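Local atomic coordinates of probable starch synthase 4, chloroplastic/amyloplastic (Arabidopsis thaliana, PDB entry 6GNE), a protein that belongs to the plant starch synthases and has a two-domain glycosyltransferase architecture of the GT-B type, with adenosine-5'-diphosphate bound in the model. Residues A[39-44]-A[265-270]; A[327-332]-A[450-455]; A[332-335]-A[340-343]; A[426-431]-A[459-464]. All coordinates share one frame; numbering follows the deposited sequence.

Contact 1 (A[39-44]-A[265-270]); sequences LQRKGH and DTDSWN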
loop_
_atom_site.group_PDB
_atom_site.type_symbol
_atom_site.label_atom_id
_atom_site.label_comp_id
_atom_site.label_asym_id
_atom_site.label_seq_id
_atom_site.Cartn_x
_atom_site.Cartn_y
_atom_site.Cartn_z
ATOM N N LEU A 39 0.791 -3.097 16.278
ATOM C CA LEU A 39 -0.039 -3.958 17.131
ATOM C C LEU A 39 0.810 -4.825 18.060
ATOM O O LEU A 39 0.510 -4.941 19.258
ATOM C CB LEU A 39 -0.969 -4.836 16.282
ATOM C CG LEU A 39 -2.077 -4.129 15.493
ATOM C CD1 LEU A 39 -2.710 -5.087 14.505
ATOM C CD2 LEU A 39 -3.141 -3.492 16.365
ATOM N N GLN A 40 1.867 -5.420 17.522
ATOM C CA GLN A 40 2.809 -6.152 18.366
ATOM C C GLN A 40 3.427 -5.287 19.502
ATOM O O GLN A 40 3.525 -5.767 20.610
ATOM C CB GLN A 40 3.896 -6.827 17.527
ATOM C CG GLN A 40 4.636 -7.942 18.252
ATOM C CD GLN A 40 5.866 -8.400 17.491
ATOM O OE1 GLN A 40 6.888 -7.698 17.466
ATOM N NE2 GLN A 40 5.786 -9.589 16.886
ATOM N N ARG A 41 3.781 -4.028 19.256
ATOM C CA ARG A 41 4.263 -3.129 20.330
ATOM C C ARG A 41 3.206 -2.860 21.402
ATOM O O ARG A 41 3.533 -2.652 22.572
ATOM C CB ARG A 41 4.738 -1.763 19.801
ATOM C CG ARG A 41 5.828 -1.771 18.732
ATOM C CD ARG A 41 6.825 -2.952 18.831
ATOM N NE ARG A 41 7.658 -3.094 17.602
ATOM C CZ ARG A 41 8.607 -2.240 17.189
ATOM N NH1 ARG A 41 9.273 -2.494 16.063
ATOM N NH2 ARG A 41 8.909 -1.136 17.880
ATOM N N LYS A 42 1.939 -2.837 20.999
ATOM C CA LYS A 42 0.835 -2.670 21.950
ATOM C C LYS A 42 0.533 -3.932 22.795
ATOM O O LYS A 42 -0.348 -3.896 23.629
ATOM C CB LYS A 42 -0.413 -2.149 21.227
ATOM C CG LYS A 42 -0.189 -0.729 20.689
ATOM C CD LYS A 42 -1.336 -0.159 19.851
ATOM C CE LYS A 42 -2.163 0.832 20.663
ATOM N NZ LYS A 42 -1.531 2.179 20.668
ATOM N N GLY A 43 1.271 -5.020 22.574
ATOM C CA GLY A 43 1.193 -6.230 23.396
ATOM C C GLY A 43 0.330 -7.342 22.831
ATOM O O GLY A 43 0.027 -8.288 23.521
ATOM N N HIS A 44 -0.077 -7.234 21.577
ATOM C CA HIS A 44 -0.903 -8.274 20.946
ATOM C C HIS A 44 -0.011 -9.317 20.314
ATOM O O HIS A 44 1.081 -9.018 19.837
ATOM C CB HIS A 44 -1.845 -7.665 19.900
ATOM C CG HIS A 44 -2.648 -6.526 20.428
ATOM N ND1 HIS A 44 -3.675 -6.706 21.331
ATOM C CD2 HIS A 44 -2.544 -5.185 20.227
ATOM C CE1 HIS A 44 -4.187 -5.527 21.646
ATOM N NE2 HIS A 44 -3.515 -4.589 20.996
ATOM N N ASP A 265 5.953 2.742 8.672
ATOM C CA ASP A 265 6.874 2.168 9.624
ATOM C C ASP A 265 8.038 3.127 9.804
ATOM O O ASP A 265 8.985 3.080 9.054
ATOM C CB ASP A 265 7.345 0.805 9.131
ATOM C CG ASP A 265 8.179 0.080 10.150
ATOM O OD1 ASP A 265 8.855 0.726 10.974
ATOM O OD2 ASP A 265 8.188 -1.168 10.111
ATOM N N THR A 266 7.958 3.987 10.811
ATOM C CA THR A 266 9.003 4.967 11.054
ATOM C C THR A 266 10.319 4.419 11.671
ATOM O O THR A 266 11.223 5.195 11.928
ATOM C CB THR A 266 8.498 6.157 11.888
ATOM O OG1 THR A 266 7.882 5.673 13.073
ATOM C CG2 THR A 266 7.507 6.965 11.109
ATOM N N ASP A 267 10.422 3.109 11.896
ATOM C CA ASP A 267 11.704 2.461 12.222
ATOM C C ASP A 267 12.449 2.066 10.950
ATOM O O ASP A 267 13.620 2.376 10.821
ATOM C CB ASP A 267 11.504 1.254 13.149
ATOM C CG ASP A 267 11.042 1.657 14.538
ATOM O OD1 ASP A 267 11.489 2.703 15.041
ATOM O OD2 ASP A 267 10.227 0.926 15.148
ATOM N N SER A 268 11.768 1.385 10.022
ATOM C CA SER A 268 12.285 1.158 8.649
ATOM C C SER A 268 12.526 2.440 7.864
ATOM O O SER A 268 13.575 2.612 7.259
ATOM C CB SER A 268 11.329 0.289 7.841
ATOM O OG SER A 268 11.518 -1.074 8.167
ATOM N N TRP A 269 11.545 3.334 7.853
ATOM C CA TRP A 269 11.668 4.628 7.160
ATOM C C TRP A 269 12.134 5.692 8.144
ATOM O O TRP A 269 11.325 6.375 8.761
ATOM C CB TRP A 269 10.353 4.979 6.476
ATOM C CG TRP A 269 9.992 3.978 5.415
ATOM C CD1 TRP A 269 9.072 2.963 5.509
ATOM C CD2 TRP A 269 10.555 3.879 4.115
ATOM N NE1 TRP A 269 9.026 2.246 4.335
ATOM C CE2 TRP A 269 9.943 2.781 3.473
ATOM C CE3 TRP A 269 11.542 4.593 3.437
ATOM C CZ2 TRP A 269 10.277 2.406 2.177
ATOM C CZ3 TRP A 269 11.868 4.223 2.161
ATOM C CH2 TRP A 269 11.243 3.147 1.536
ATOM N N ASN A 270 13.449 5.781 8.320
ATOM C CA ASN A 270 14.054 6.715 9.270
ATOM C C ASN A 270 15.406 7.168 8.740
ATOM O O ASN A 270 16.342 6.367 8.714
ATOM C CB ASN A 270 14.249 6.042 10.636
ATOM C CG ASN A 270 14.799 6.990 11.704
ATOM O OD1 ASN A 270 15.188 8.132 11.444
ATOM N ND2 ASN A 270 14.846 6.500 12.911
#
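Helix 27-41 of the starch synthase catalytic domain ends beside the loop that follows strand 257-259, and the two meet through one charged pair, Arg41 with Asp267. The guanidinium and the carboxylate reach for each other from opposite directions with their planes nearly parallel, 8° apart. OD2 of Asp267 stands obliquely off the guanidinium, equally far from both terminal nitrogens: 3.7 Å from Arg41 NH1 and 3.7 Å from Arg41 NH2. At this length it is a loose ion pair, a long salt bridge at the surface. The arginine chain is bent by its rotation about CB-CG (chi2 -31°) before running out to the loop. Asp267 is presented by an Asx turn, in which Asp265 OD1 takes the backbone N of Asp267 at 3.0 Å, nearly along its C-O axis; the N of Ser268, 3.1 Å from Asp265 OD1 and above the carboxylate plane, widens the turn to an Asx motif. On the other side of the contact, the helix closes in a Schellman motif with Gly43 at positive phi. Lys37, one turn back on the same helix, makes a second salt bridge to the loop through Asp265 OD2, while Lys42 and His44 bond to helix 484-499 and Arg408 of helix 402-408 holds the carbonyls of Thr266 and Trp269.

Contact 2 (A[327-332]-A[450-455]); sequences IRHAIY and GFNYAL
His329 leaves helix 324-336 with its CB directed at helix 448-464, and CG lies anti to the backbone N, which carries the imidazole across the gap between the two helices. Beyond CG, CD2 passes the ring of Phe451, 4.0 Å from Phe451 CD2, the two side chains running antiparallel past one another. At the tip His329 NE2 gives its N-H to Asn452 OD1 at 2.6 Å. The bond is fairly straight, 161° at the hydrogen; the oxygen lies in the imidazole plane, and the donor sits in the carbonyl plane on a lone pair. Such a bond would restrain the rotation of both groups, although the imidazole and amide planes are turned 35° from each other. The helices belong to the C-terminal Rossmann-like domain of the GT-B fold and pack side by side, their axes 11.0 Å apart at closest and crossing at -44°. Beside the polar pair the contact turns apolar: Ala330 CB lies obliquely against the far end of the Phe451 ring, 3.5 Å from Phe451 CZ. Phe443 meets that ring roughly perpendicular to it, and on the sheet side Phe341 of strand 340-346 packs against Ala330.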
loop_
_atom_site.group_PDB
_atom_site.type_symbol
_atom_site.label_atom_id
_atom_site.label_comp_id
_atom_site.label_asym_id
_atom_site.label_seq_id
_atom_site.Cartn_x
_atom_site.Cartn_y
_atom_site.Cartn_z
ATOM N N ILE A 327 2.675 13.409 -14.531
ATOM C CA ILE A 327 4.051 13.057 -14.247
ATOM C C ILE A 327 4.923 13.360 -15.469
ATOM O O ILE A 327 5.973 13.990 -15.343
ATOM C CB ILE A 327 4.197 11.594 -13.842
ATOM C CG1 ILE A 327 3.527 11.388 -12.473
ATOM C CG2 ILE A 327 5.651 11.204 -13.728
ATOM C CD1 ILE A 327 3.324 9.946 -12.057
ATOM N N ARG A 328 4.483 12.909 -16.642
ATOM C CA ARG A 328 5.133 13.262 -17.891
ATOM C C ARG A 328 5.343 14.783 -18.022
ATOM O O ARG A 328 6.459 15.216 -18.309
ATOM C CB ARG A 328 4.323 12.769 -19.060
ATOM C CG ARG A 328 4.971 13.005 -20.413
ATOM C CD ARG A 328 4.010 12.853 -21.558
ATOM N NE ARG A 328 4.755 12.461 -22.757
ATOM C CZ ARG A 328 5.400 13.300 -23.585
ATOM N NH1 ARG A 328 6.037 12.812 -24.656
ATOM N NH2 ARG A 328 5.432 14.620 -23.356
ATOM N N HIS A 329 4.289 15.566 -17.801
ATOM C CA HIS A 329 4.368 17.017 -17.891
ATOM C C HIS A 329 5.367 17.589 -16.915
ATOM O O HIS A 329 6.127 18.481 -17.244
ATOM C CB HIS A 329 3.007 17.680 -17.664
ATOM C CG HIS A 329 3.075 19.175 -17.576
ATOM N ND1 HIS A 329 3.458 19.958 -18.637
ATOM C CD2 HIS A 329 2.838 20.029 -16.546
ATOM C CE1 HIS A 329 3.434 21.232 -18.275
ATOM N NE2 HIS A 329 3.057 21.305 -17.010
ATOM N N ALA A 330 5.356 17.074 -15.699
ATOM C CA ALA A 330 6.224 17.555 -14.624
ATOM C C ALA A 330 7.702 17.406 -14.942
ATOM O O ALA A 330 8.495 18.202 -14.466
ATOM C CB ALA A 330 5.908 16.822 -13.328
ATOM N N ILE A 331 8.061 16.384 -15.724
ATOM C CA ILE A 331 9.434 16.212 -16.107
ATOM C C ILE A 331 9.893 17.453 -16.878
ATOM O O ILE A 331 10.899 18.080 -16.519
ATOM C CB ILE A 331 9.656 14.945 -16.950
ATOM C CG1 ILE A 331 9.483 13.694 -16.091
ATOM C CG2 ILE A 331 11.064 14.920 -17.558
ATOM C CD1 ILE A 331 9.257 12.420 -16.900
ATOM N N TYR A 332 9.143 17.804 -17.909
ATOM C CA TYR A 332 9.502 18.927 -18.772
ATOM C C TYR A 332 9.367 20.268 -18.078
ATOM O O TYR A 332 10.176 21.152 -18.290
ATOM C CB TYR A 332 8.691 18.912 -20.091
ATOM C CG TYR A 332 8.970 17.701 -20.923
ATOM C CD1 TYR A 332 10.043 17.673 -21.766
ATOM C CD2 TYR A 332 8.160 16.551 -20.818
ATOM C CE1 TYR A 332 10.308 16.554 -22.536
ATOM C CE2 TYR A 332 8.401 15.414 -21.584
ATOM C CZ TYR A 332 9.482 15.418 -22.449
ATOM O OH TYR A 332 9.779 14.331 -23.241
ATOM N N GLY A 450 -3.353 23.473 -13.268
ATOM C CA GLY A 450 -3.414 23.301 -11.835
ATOM C C GLY A 450 -2.069 22.905 -11.263
ATOM O O GLY A 450 -1.585 23.521 -10.295
ATOM N N PHE A 451 -1.462 21.887 -11.876
ATOM C CA PHE A 451 -0.170 21.400 -11.442
ATOM C C PHE A 451 0.895 22.503 -11.513
ATOM O O PHE A 451 1.683 22.665 -10.565
ATOM C CB PHE A 451 0.247 20.125 -12.255
ATOM C CG PHE A 451 1.590 19.565 -11.863
ATOM C CD1 PHE A 451 1.697 18.689 -10.812
ATOM C CD2 PHE A 451 2.765 19.992 -12.501
ATOM C CE1 PHE A 451 2.916 18.212 -10.374
ATOM C CE2 PHE A 451 4.015 19.519 -12.079
ATOM C CZ PHE A 451 4.074 18.612 -11.003
ATOM N N ASN A 452 0.926 23.247 -12.624
ATOM C CA ASN A 452 1.909 24.357 -12.828
ATOM C C ASN A 452 1.941 25.378 -11.705
ATOM O O ASN A 452 3.009 25.768 -11.255
ATOM C CB ASN A 452 1.694 25.074 -14.155
ATOM C CG ASN A 452 2.157 24.252 -15.371
ATOM O OD1 ASN A 452 2.712 23.154 -15.248
ATOM N ND2 ASN A 452 1.902 24.766 -16.556
ATOM N N TYR A 453 0.777 25.791 -11.224
ATOM C CA TYR A 453 0.711 26.775 -10.144
ATOM C C TYR A 453 1.316 26.244 -8.848
ATOM O O TYR A 453 2.056 26.968 -8.188
ATOM C CB TYR A 453 -0.724 27.277 -9.937
ATOM C CG TYR A 453 -0.835 28.472 -9.005
ATOM C CD1 TYR A 453 -0.067 29.639 -9.234
ATOM C CD2 TYR A 453 -1.689 28.439 -7.864
ATOM C CE1 TYR A 453 -0.156 30.726 -8.384
ATOM C CE2 TYR A 453 -1.778 29.523 -7.008
ATOM C CZ TYR A 453 -1.020 30.664 -7.276
ATOM O OH TYR A 453 -1.099 31.761 -6.447
ATOM N N ALA A 454 1.051 24.990 -8.497
ATOM C CA ALA A 454 1.712 24.387 -7.341
ATOM C C ALA A 454 3.232 24.263 -7.532
ATOM O O ALA A 454 3.996 24.558 -6.617
ATOM C CB ALA A 454 1.113 23.032 -7.013
ATOM N N LEU A 455 3.661 23.831 -8.711
ATOM C CA LEU A 455 5.081 23.677 -8.979
ATOM C C LEU A 455 5.810 25.035 -8.977
ATOM O O LEU A 455 6.881 25.162 -8.372
ATOM C CB LEU A 455 5.287 22.944 -10.295
ATOM C CG LEU A 455 6.714 22.459 -10.558
ATOM C CD1 LEU A 455 7.042 21.251 -9.706
ATOM C CD2 LEU A 455 6.911 22.074 -12.017
#

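Contact 3 (A[332-335]-A[340-343]); sequences YRTL and QFVL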
loop_
_atom_site.group_PDB
_atom_site.type_symbol
_atom_site.label_atom_id
_atom_site.label_comp_id
_atom_site.label_asym_id
_atom_site.label_seq_id
_atom_site.Cartn_x
_atom_site.Cartn_y
_atom_site.Cartn_z
ATOM N N TYR A 332 9.143 17.804 -17.909
ATOM C CA TYR A 332 9.502 18.927 -18.772
ATOM C C TYR A 332 9.367 20.268 -18.078
ATOM O O TYR A 332 10.176 21.152 -18.290
ATOM C CB TYR A 332 8.691 18.912 -20.091
ATOM C CG TYR A 332 8.970 17.701 -20.923
ATOM C CD1 TYR A 332 10.043 17.673 -21.766
ATOM C CD2 TYR A 332 8.160 16.551 -20.818
ATOM C CE1 TYR A 332 10.308 16.554 -22.536
ATOM C CE2 TYR A 332 8.401 15.414 -21.584
ATOM C CZ TYR A 332 9.482 15.418 -22.449
ATOM O OH TYR A 332 9.779 14.331 -23.241
ATOM N N ARG A 333 8.356 20.409 -17.241
ATOM C CA ARG A 333 8.144 21.673 -16.564
ATOM C C ARG A 333 9.262 21.961 -15.544
ATOM O O ARG A 333 9.737 23.102 -15.413
ATOM C CB ARG A 333 6.776 21.686 -15.878
ATOM C CG ARG A 333 6.358 23.049 -15.356
ATOM C CD ARG A 333 6.359 24.071 -16.483
ATOM N NE ARG A 333 5.592 25.250 -16.131
ATOM C CZ ARG A 333 5.325 26.249 -16.959
ATOM N NH1 ARG A 333 5.772 26.239 -18.206
ATOM N NH2 ARG A 333 4.580 27.258 -16.548
ATOM N N THR A 334 9.639 20.920 -14.812
ATOM C CA THR A 334 10.707 20.986 -13.851
ATOM C C THR A 334 11.970 21.465 -14.531
ATOM O O THR A 334 12.662 22.350 -14.013
ATOM C CB THR A 334 10.951 19.620 -13.206
ATOM O OG1 THR A 334 9.844 19.274 -12.370
ATOM C CG2 THR A 334 12.215 19.630 -12.371
ATOM N N LEU A 335 12.272 20.852 -15.664
ATOM C CA LEU A 335 13.385 21.251 -16.473
ATOM C C LEU A 335 13.249 22.724 -16.959
ATOM O O LEU A 335 14.197 23.503 -16.865
ATOM C CB LEU A 335 13.482 20.304 -17.658
ATOM C CG LEU A 335 14.620 20.508 -18.637
ATOM C CD1 LEU A 335 15.940 20.327 -17.917
ATOM C CD2 LEU A 335 14.513 19.548 -19.774
ATOM N N GLN A 340 16.024 19.899 -11.570
ATOM C CA GLN A 340 16.347 18.549 -12.025
ATOM C C GLN A 340 15.248 17.586 -11.610
ATOM O O GLN A 340 14.473 17.872 -10.705
ATOM C CB GLN A 340 17.670 18.098 -11.419
ATOM C CG GLN A 340 18.844 19.043 -11.691
ATOM C CD GLN A 340 20.135 18.614 -11.018
ATOM O OE1 GLN A 340 20.140 18.276 -9.846
ATOM N NE2 GLN A 340 21.237 18.649 -11.757
ATOM N N PHE A 341 15.165 16.454 -12.291
ATOM C CA PHE A 341 14.098 15.483 -12.089
ATOM C C PHE A 341 14.629 14.027 -12.145
ATOM O O PHE A 341 15.286 13.630 -13.117
ATOM C CB PHE A 341 13.038 15.674 -13.166
ATOM C CG PHE A 341 11.713 15.072 -12.831
ATOM C CD1 PHE A 341 11.491 13.711 -12.938
ATOM C CD2 PHE A 341 10.695 15.869 -12.378
ATOM C CE1 PHE A 341 10.276 13.152 -12.601
ATOM C CE2 PHE A 341 9.460 15.322 -12.027
ATOM C CZ PHE A 341 9.252 13.965 -12.130
ATOM N N VAL A 342 14.292 13.244 -11.126
ATOM C CA VAL A 342 14.607 11.830 -11.057
ATOM C C VAL A 342 13.323 11.031 -10.898
ATOM O O VAL A 342 12.628 11.203 -9.910
ATOM C CB VAL A 342 15.519 11.502 -9.859
ATOM C CG1 VAL A 342 15.789 10.020 -9.791
ATOM C CG2 VAL A 342 16.859 12.174 -10.055
ATOM N N LEU A 343 13.035 10.164 -11.864
ATOM C CA LEU A 343 11.878 9.289 -11.812
ATOM C C LEU A 343 12.363 7.870 -11.551
ATOM O O LEU A 343 13.274 7.367 -12.228
ATOM C CB LEU A 343 11.073 9.311 -13.112
ATOM C CG LEU A 343 9.893 8.349 -13.251
ATOM C CD1 LEU A 343 8.831 8.626 -12.192
ATOM C CD2 LEU A 343 9.251 8.490 -14.600
#
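Thr334 lies across the start of strand 340-346, its two branches split between a backbone carbonyl and an aromatic ring. Thr334 CG2, the methyl, sits 3.3 Å from Gln340 O. The hydroxyl, Thr334 OG1, comes to the edge of the Phe341 ring, close to the ring plane and 3.5 Å from Phe341 CD2, with Thr334 CB behind it at 3.8 Å from the same Phe341 CD2. The two side chains cross at about a right angle, the hydroxyl meeting the ring at its edge. One torsion sets both branches: at chi1 -69° OG1 stands beside the backbone N and CG2 is anti to that N, which turns the methyl toward the strand. The hydroxyl is not left without a polar partner in this buried place, since OG1 bonds back to Ala330 O one helical turn earlier. Helix 324-336 is the crossover of the beta-alpha-beta unit formed with strands 311-317 and 340-346, and a short turn leads from it into strand 340-346. Phe341 CB points at the helix, whereas Gln340 CB points away from it and its amide bonds to Arg297 and to Ser303 O. Val312 of the adjoining strand touches both Thr334 and Phe341, while Leu455 and Phe459 of helix 448-464 close over Thr334. The Phe341 side chain is about 12 Å from the bound adenosine-5'-diphosphate.

Contact 4 (A[426-431]-A[459-464]); sequences FDIDDD and FNHYKK
Asp429 and His461 approach from opposite directions, and NE2 of the imidazole is shared by both carboxylate oxygens. The bonds are weak and bent. His461 NE2 to Asp429 OD1 is 2.9 Å, with 128° at the hydrogen. His461 NE2 to Asp429 OD2 is longer, 3.2 Å, and similarly bent. OD1 lies at the imidazole edge near its plane, and the carboxylate is turned 35° from the ring. A water sits beside the pair, 2.9 Å from His461 NE2, and the N-H is aimed among this water and the two carboxylate oxygens, squarely at none of them. The stronger partner of Asp429 is Arg457, one turn before His461 on helix 448-464, whose guanidinium makes a salt bridge to Asp429 OD2 and another to Asp427 OD2; this positive charge would tend to stabilise both carboxylates. Asp427 also shapes the loop from within, Asp427 OD1 accepting the N of Asp429 at 2.8 Å in an Asx turn.

Apolar packing comes from Ile428, whose CD1 lies over one face of the imidazole in a CH-pi contact, 3.7 Å from the centroid of the His461 ring and 22° off its normal. Its CG1 takes the crowded position between backbone N and carbonyl carbon, and the straight chain beyond puts CD1 over the ring. Leu472 touches Ile428 and Trp469 touches His461, both from helix 466-477. The loop between helix 419-424 and edge strand 441-443 contains a type I beta turn from Asp427 to Asp430, held against helix 448-464 at the rim of the C-terminal Rossmann-like domain.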
loop_
_atom_site.group_PDB
_atom_site.type_symbol
_atom_site.label_atom_id
_atom_site.label_comp_id
_atom_site.label_asym_id
_atom_site.label_seq_id
_atom_site.Cartn_x
_atom_site.Cartn_y
_atom_site.Cartn_z
ATOM N N PHE A 426 -1.001 19.501 3.015
ATOM C CA PHE A 426 -1.653 20.780 3.257
ATOM C C PHE A 426 -0.763 21.932 2.751
ATOM O O PHE A 426 0.360 22.136 3.221
ATOM C CB PHE A 426 -1.907 20.928 4.754
ATOM C CG PHE A 426 -2.717 19.819 5.341
ATOM C CD1 PHE A 426 -4.119 19.816 5.247
ATOM C CD2 PHE A 426 -2.087 18.755 5.976
ATOM C CE1 PHE A 426 -4.866 18.789 5.795
ATOM C CE2 PHE A 426 -2.833 17.691 6.520
ATOM C CZ PHE A 426 -4.222 17.713 6.435
ATOM N N ASP A 427 -1.303 22.688 1.812
ATOM C CA ASP A 427 -0.617 23.807 1.163
ATOM C C ASP A 427 -0.193 24.908 2.145
ATOM O O ASP A 427 -1.026 25.428 2.897
ATOM C CB ASP A 427 -1.537 24.398 0.075
ATOM C CG ASP A 427 -0.801 25.255 -0.918
ATOM O OD1 ASP A 427 -0.597 26.457 -0.653
ATOM O OD2 ASP A 427 -0.446 24.726 -1.996
ATOM N N ILE A 428 1.090 25.263 2.105
ATOM C CA ILE A 428 1.641 26.340 2.964
ATOM C C ILE A 428 1.141 27.759 2.629
ATOM O O ILE A 428 1.227 28.631 3.482
ATOM C CB ILE A 428 3.192 26.348 3.036
ATOM C CG1 ILE A 428 3.822 26.836 1.720
ATOM C CG2 ILE A 428 3.704 24.963 3.395
ATOM C CD1 ILE A 428 5.344 26.843 1.685
ATOM N N ASP A 429 0.613 27.976 1.422
ATOM C CA ASP A 429 0.018 29.262 1.042
ATOM C C ASP A 429 -1.516 29.374 1.283
ATOM O O ASP A 429 -2.072 30.422 1.036
ATOM C CB ASP A 429 0.390 29.634 -0.406
ATOM C CG ASP A 429 1.932 29.818 -0.617
ATOM O OD1 ASP A 429 2.675 30.292 0.287
ATOM O OD2 ASP A 429 2.425 29.490 -1.735
ATOM N N ASP A 430 -2.194 28.349 1.783
ATOM C CA ASP A 430 -3.644 28.452 2.126
ATOM C C ASP A 430 -3.842 28.898 3.596
ATOM O O ASP A 430 -3.626 28.120 4.543
ATOM C CB ASP A 430 -4.325 27.087 1.880
ATOM C CG ASP A 430 -5.856 27.119 2.073
ATOM O OD1 ASP A 430 -6.421 28.140 2.518
ATOM O OD2 ASP A 430 -6.487 26.077 1.788
ATOM N N ASP A 431 -4.261 30.139 3.780
ATOM C CA ASP A 431 -4.464 30.727 5.117
ATOM C C ASP A 431 -5.478 29.965 5.960
ATOM O O ASP A 431 -5.312 29.903 7.172
ATOM C CB ASP A 431 -4.926 32.198 5.033
ATOM C CG ASP A 431 -3.903 33.114 4.348
ATOM O OD1 ASP A 431 -2.847 32.608 3.882
ATOM O OD2 ASP A 431 -4.148 34.338 4.264
ATOM N N PHE A 459 8.865 26.014 -6.445
ATOM C CA PHE A 459 10.173 26.502 -6.938
ATOM C C PHE A 459 10.517 27.887 -6.430
ATOM O O PHE A 459 11.643 28.123 -6.041
ATOM C CB PHE A 459 10.270 26.474 -8.468
ATOM C CG PHE A 459 10.705 25.141 -9.017
ATOM C CD1 PHE A 459 10.048 23.973 -8.648
ATOM C CD2 PHE A 459 11.770 25.061 -9.892
ATOM C CE1 PHE A 459 10.452 22.755 -9.138
ATOM C CE2 PHE A 459 12.182 23.851 -10.404
ATOM C CZ PHE A 459 11.517 22.691 -10.025
ATOM N N ASN A 460 9.535 28.784 -6.416
ATOM C CA ASN A 460 9.676 30.129 -5.799
ATOM C C ASN A 460 10.082 30.045 -4.329
ATOM O O ASN A 460 11.072 30.660 -3.935
ATOM C CB ASN A 460 8.376 30.963 -5.926
ATOM C CG ASN A 460 8.166 31.546 -7.341
ATOM O OD1 ASN A 460 8.925 31.274 -8.304
ATOM N ND2 ASN A 460 7.107 32.345 -7.475
ATOM N N HIS A 461 9.321 29.294 -3.529
ATOM C CA HIS A 461 9.623 29.117 -2.098
ATOM C C HIS A 461 11.039 28.558 -1.887
ATOM O O HIS A 461 11.779 29.078 -1.065
ATOM C CB HIS A 461 8.576 28.243 -1.394
ATOM C CG HIS A 461 7.357 28.991 -0.942
ATOM N ND1 HIS A 461 7.206 29.456 0.348
ATOM C CD2 HIS A 461 6.224 29.359 -1.608
ATOM C CE1 HIS A 461 6.028 30.072 0.457
ATOM N NE2 HIS A 461 5.407 30.024 -0.713
ATOM N N TYR A 462 11.423 27.542 -2.665
ATOM C CA TYR A 462 12.744 26.934 -2.557
ATOM C C TYR A 462 13.853 27.939 -2.870
ATOM O O TYR A 462 14.793 28.059 -2.111
ATOM C CB TYR A 462 12.851 25.691 -3.470
ATOM C CG TYR A 462 14.222 25.049 -3.489
ATOM C CD1 TYR A 462 15.207 25.481 -4.377
ATOM C CD2 TYR A 462 14.553 24.014 -2.599
ATOM C CE1 TYR A 462 16.465 24.896 -4.388
ATOM C CE2 TYR A 462 15.817 23.417 -2.611
ATOM C CZ TYR A 462 16.766 23.871 -3.500
ATOM O OH TYR A 462 18.018 23.319 -3.521
ATOM N N LYS A 463 13.728 28.655 -3.983
ATOM C CA LYS A 463 14.755 29.587 -4.472
ATOM C C LYS A 463 14.863 30.906 -3.705
ATOM O O LYS A 463 15.959 31.393 -3.531
ATOM C CB LYS A 463 14.504 29.949 -5.940
ATOM C CG LYS A 463 14.858 28.894 -6.982
ATOM C CD LYS A 463 14.982 29.534 -8.363
ATOM C CE LYS A 463 15.257 28.495 -9.454
ATOM N NZ LYS A 463 13.977 27.979 -10.016
ATOM N N LYS A 464 13.748 31.515 -3.291
ATOM C CA LYS A 464 13.778 32.934 -2.845
ATOM C C LYS A 464 14.324 33.114 -1.400
ATOM O O LYS A 464 14.948 34.135 -1.104
ATOM C CB LYS A 464 12.410 33.652 -3.049
ATOM C CG LYS A 464 11.548 33.882 -1.776
ATOM C CD LYS A 464 10.041 34.161 -2.016
ATOM C CE LYS A 464 9.677 35.625 -2.388
ATOM N NZ LYS A 464 9.472 36.558 -1.228
HETATM O O HOH W 1 3.677 31.388 -2.557
#

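How the contacts relate
Contacts 2, 3 and 4 all belong to the C-terminal half of the GT-B fold, and contact 1 stands apart, its centre 33 to 35 Å from theirs. Contact 3 is the buried one, made of a methyl, a hydroxyl and a ring between helix and sheet. Contact 2 shares helix 324-336 with it and is partly buried, mixing a histidine-to-amide hydrogen bond with apolar packing; the two touch where Ile331 packs on Phe341. Helix 448-464 then carries on from contact 2 to contact 4, which lies at the surface and adds a carboxylate, a water and a CH-pi contact. Contact 1, also at the surface, relies on opposite charges alone, without apolar packing.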